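Local structure of SGNH-hydrolase family esterase (Altererythrobacter indicus, 7C2A) at residues 95-100 with 135-140. The protein is an esterase of the SGNH-hydrolase family that cleaves ester bonds and may, like its relatives, act on lysophospholipids. Sequence-based numbering, arbitrary orientation.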
loop_
_atom_site.group_PDB
_atom_site.type_symbol
_atom_site.label_atom_id
_atom_site.label_comp_id
_atom_site.label_asym_id
_atom_site.label_seq_id
_atom_site.Cartn_x
_atom_site.Cartn_y
_atom_site.Cartn_z
ATOM N N GLN A 95 13.418 -4.223 6.550
ATOM C CA GLN A 95 14.674 -4.327 5.813
ATOM C C GLN A 95 14.471 -4.039 4.334
ATOM O O GLN A 95 15.274 -3.336 3.714
ATOM C CB GLN A 95 15.242 -5.731 5.986
ATOM C CG GLN A 95 15.625 -6.099 7.406
ATOM C CD GLN A 95 15.591 -7.605 7.650
ATOM O OE1 GLN A 95 15.683 -8.405 6.714
ATOM N NE2 GLN A 95 15.450 -7.994 8.914
ATOM N N ASN A 96 13.403 -4.583 3.749
ATOM C CA ASN A 96 13.146 -4.345 2.333
ATOM C C ASN A 96 12.844 -2.877 2.070
ATOM O O ASN A 96 13.378 -2.282 1.121
ATOM C CB ASN A 96 11.986 -5.222 1.863
ATOM C CG ASN A 96 12.307 -6.696 1.885
ATOM O OD1 ASN A 96 13.478 -7.093 1.854
ATOM N ND2 ASN A 96 11.274 -7.520 1.917
ATOM N N LEU A 97 12.004 -2.273 2.914
ATOM C CA LEU A 97 11.726 -0.849 2.770
ATOM C C LEU A 97 12.988 -0.021 2.949
ATOM O O LEU A 97 13.176 0.988 2.259
ATOM C CB LEU A 97 10.658 -0.418 3.773
ATOM C CG LEU A 97 9.221 -0.718 3.352
ATOM C CD1 LEU A 97 8.282 -0.737 4.545
ATOM C CD2 LEU A 97 8.737 0.280 2.313
ATOM N N SER A 98 13.879 -0.443 3.859
ATOM C CA SER A 98 15.144 0.265 4.032
ATOM C C SER A 98 15.935 0.295 2.730
ATOM O O SER A 98 16.534 1.316 2.385
ATOM C CB SER A 98 15.975 -0.402 5.131
ATOM O OG SER A 98 15.394 -0.251 6.405
ATOM N N GLY A 99 15.955 -0.822 2.001
ATOM C CA GLY A 99 16.663 -0.850 0.733
ATOM C C GLY A 99 16.054 0.085 -0.297
ATOM O O GLY A 99 16.775 0.710 -1.075
ATOM N N ILE A 100 14.722 0.196 -0.316
ATOM C CA ILE A 100 14.060 1.143 -1.214
ATOM C C ILE A 100 14.449 2.575 -0.864
ATOM O O ILE A 100 14.813 3.377 -1.737
ATOM C CB ILE A 100 12.532 0.960 -1.171
ATOM C CG1 ILE A 100 12.152 -0.430 -1.677
ATOM C CG2 ILE A 100 11.840 2.049 -1.987
ATOM C CD1 ILE A 100 10.735 -0.827 -1.341
ATOM N N PRO A 135 7.471 4.701 11.562
ATOM C CA PRO A 135 8.191 5.791 12.241
ATOM C C PRO A 135 9.680 5.538 12.332
ATOM O O PRO A 135 10.473 6.486 12.240
ATOM C CB PRO A 135 7.530 5.865 13.625
ATOM C CG PRO A 135 6.230 5.187 13.481
ATOM C CD PRO A 135 6.381 4.166 12.402
ATOM N N TYR A 136 10.089 4.281 12.486
ATOM C CA TYR A 136 11.510 3.972 12.516
ATOM C C TYR A 136 12.171 4.352 11.195
ATOM O O TYR A 136 13.231 4.992 11.172
ATOM C CB TYR A 136 11.710 2.485 12.806
ATOM C CG TYR A 136 13.143 2.050 12.658
ATOM C CD1 TYR A 136 14.034 2.170 13.717
ATOM C CD2 TYR A 136 13.605 1.520 11.466
ATOM C CE1 TYR A 136 15.349 1.780 13.588
ATOM C CE2 TYR A 136 14.925 1.125 11.328
ATOM C CZ TYR A 136 15.783 1.260 12.395
ATOM O OH TYR A 136 17.095 0.868 12.262
ATOM N N LEU A 137 11.564 3.947 10.077
ATOM C CA LEU A 137 12.143 4.225 8.767
ATOM C C LEU A 137 12.169 5.717 8.471
ATOM O O LEU A 137 13.140 6.221 7.893
ATOM C CB LEU A 137 11.340 3.509 7.687
ATOM C CG LEU A 137 11.469 1.989 7.658
ATOM C CD1 LEU A 137 10.293 1.375 6.897
ATOM C CD2 LEU A 137 12.799 1.572 7.039
ATOM N N ALA A 138 11.098 6.432 8.827
ATOM C CA ALA A 138 11.049 7.862 8.546
ATOM C C ALA A 138 12.165 8.595 9.274
ATOM O O ALA A 138 12.808 9.484 8.705
ATOM C CB ALA A 138 9.680 8.424 8.930
ATOM N N GLU A 139 12.408 8.242 10.535
ATOM C CA GLU A 139 13.500 8.869 11.272
ATOM C C GLU A 139 14.841 8.505 10.657
ATOM O O GLU A 139 15.687 9.375 10.418
ATOM C CB GLU A 139 13.455 8.428 12.735
ATOM C CG GLU A 139 14.224 9.340 13.687
ATOM C CD GLU A 139 15.715 9.046 13.724
ATOM O OE1 GLU A 139 16.117 7.930 13.334
ATOM O OE2 GLU A 139 16.485 9.933 14.155
ATOM N N LYS A 140 15.046 7.219 10.379
ATOM C CA LYS A 140 16.359 6.773 9.936
ATOM C C LYS A 140 16.739 7.400 8.606
ATOM O O LYS A 140 17.900 7.773 8.396
ATOM C CB LYS A 140 16.374 5.253 9.840
ATOM C CG LYS A 140 17.715 4.697 9.407
ATOM C CD LYS A 140 17.750 3.186 9.499
ATOM C CE LYS A 140 19.050 2.632 8.932
ATOM N NZ LYS A 140 19.150 1.164 9.139
HETATM O O HOH W 1 17.060 -0.419 8.420
#
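Leu137 reaches from helix 133-140 to helix 90-106 and sets one methyl on Leu97 and the other beside Ser98, so that a single forked side chain carries nearly all of the direct contact. Between the two buried leucines the packing is apolar and close. Leu137 CD1 lies 3.6 Å from Leu97 CB and 3.7 Å from Leu97 CD1, and the two leucine side chains meet at about a right angle, the methyl of one resting against the flank of the other. The CB of Leu137 already points at the facing helix, and with CG anti to the carbonyl carbon (chi1 -70°) the two methyls part, CD1 to Leu97 and CD2 to within 3.2 Å of Ser98 OG, where the apolar packing gives way to the water side. At this point the two backbones stand 6.9 Å apart, measured from Ser98 CA to Leu137 CA. An alanine here, lacking both methyls, would probably open a gap between the helices beside Leu97 CB and Ser98.

The other side is looser and wet. Here a water donates to Ser98 OG at 2.6 Å and accepts from Lys140 NZ at 2.7 Å, bridging the helices where the extended Lys140 side chain stops short of direct contact with residues 95-100. Ser98 OG is also hydrogen-bonded to Arg94 O, one turn back in its own helix. Arg94 and Leu101 flank Leu137 along helix 90-106, while Leu97 also packs on Ile133 and Tyr134. Helix 90-106 thus packs against both helix 133-140 and, through Asn96, Leu97 and Ile100, helix 54-66, within the α/β fold whose parallel sheet has strand 144-146 at one margin, just after helix 133-140.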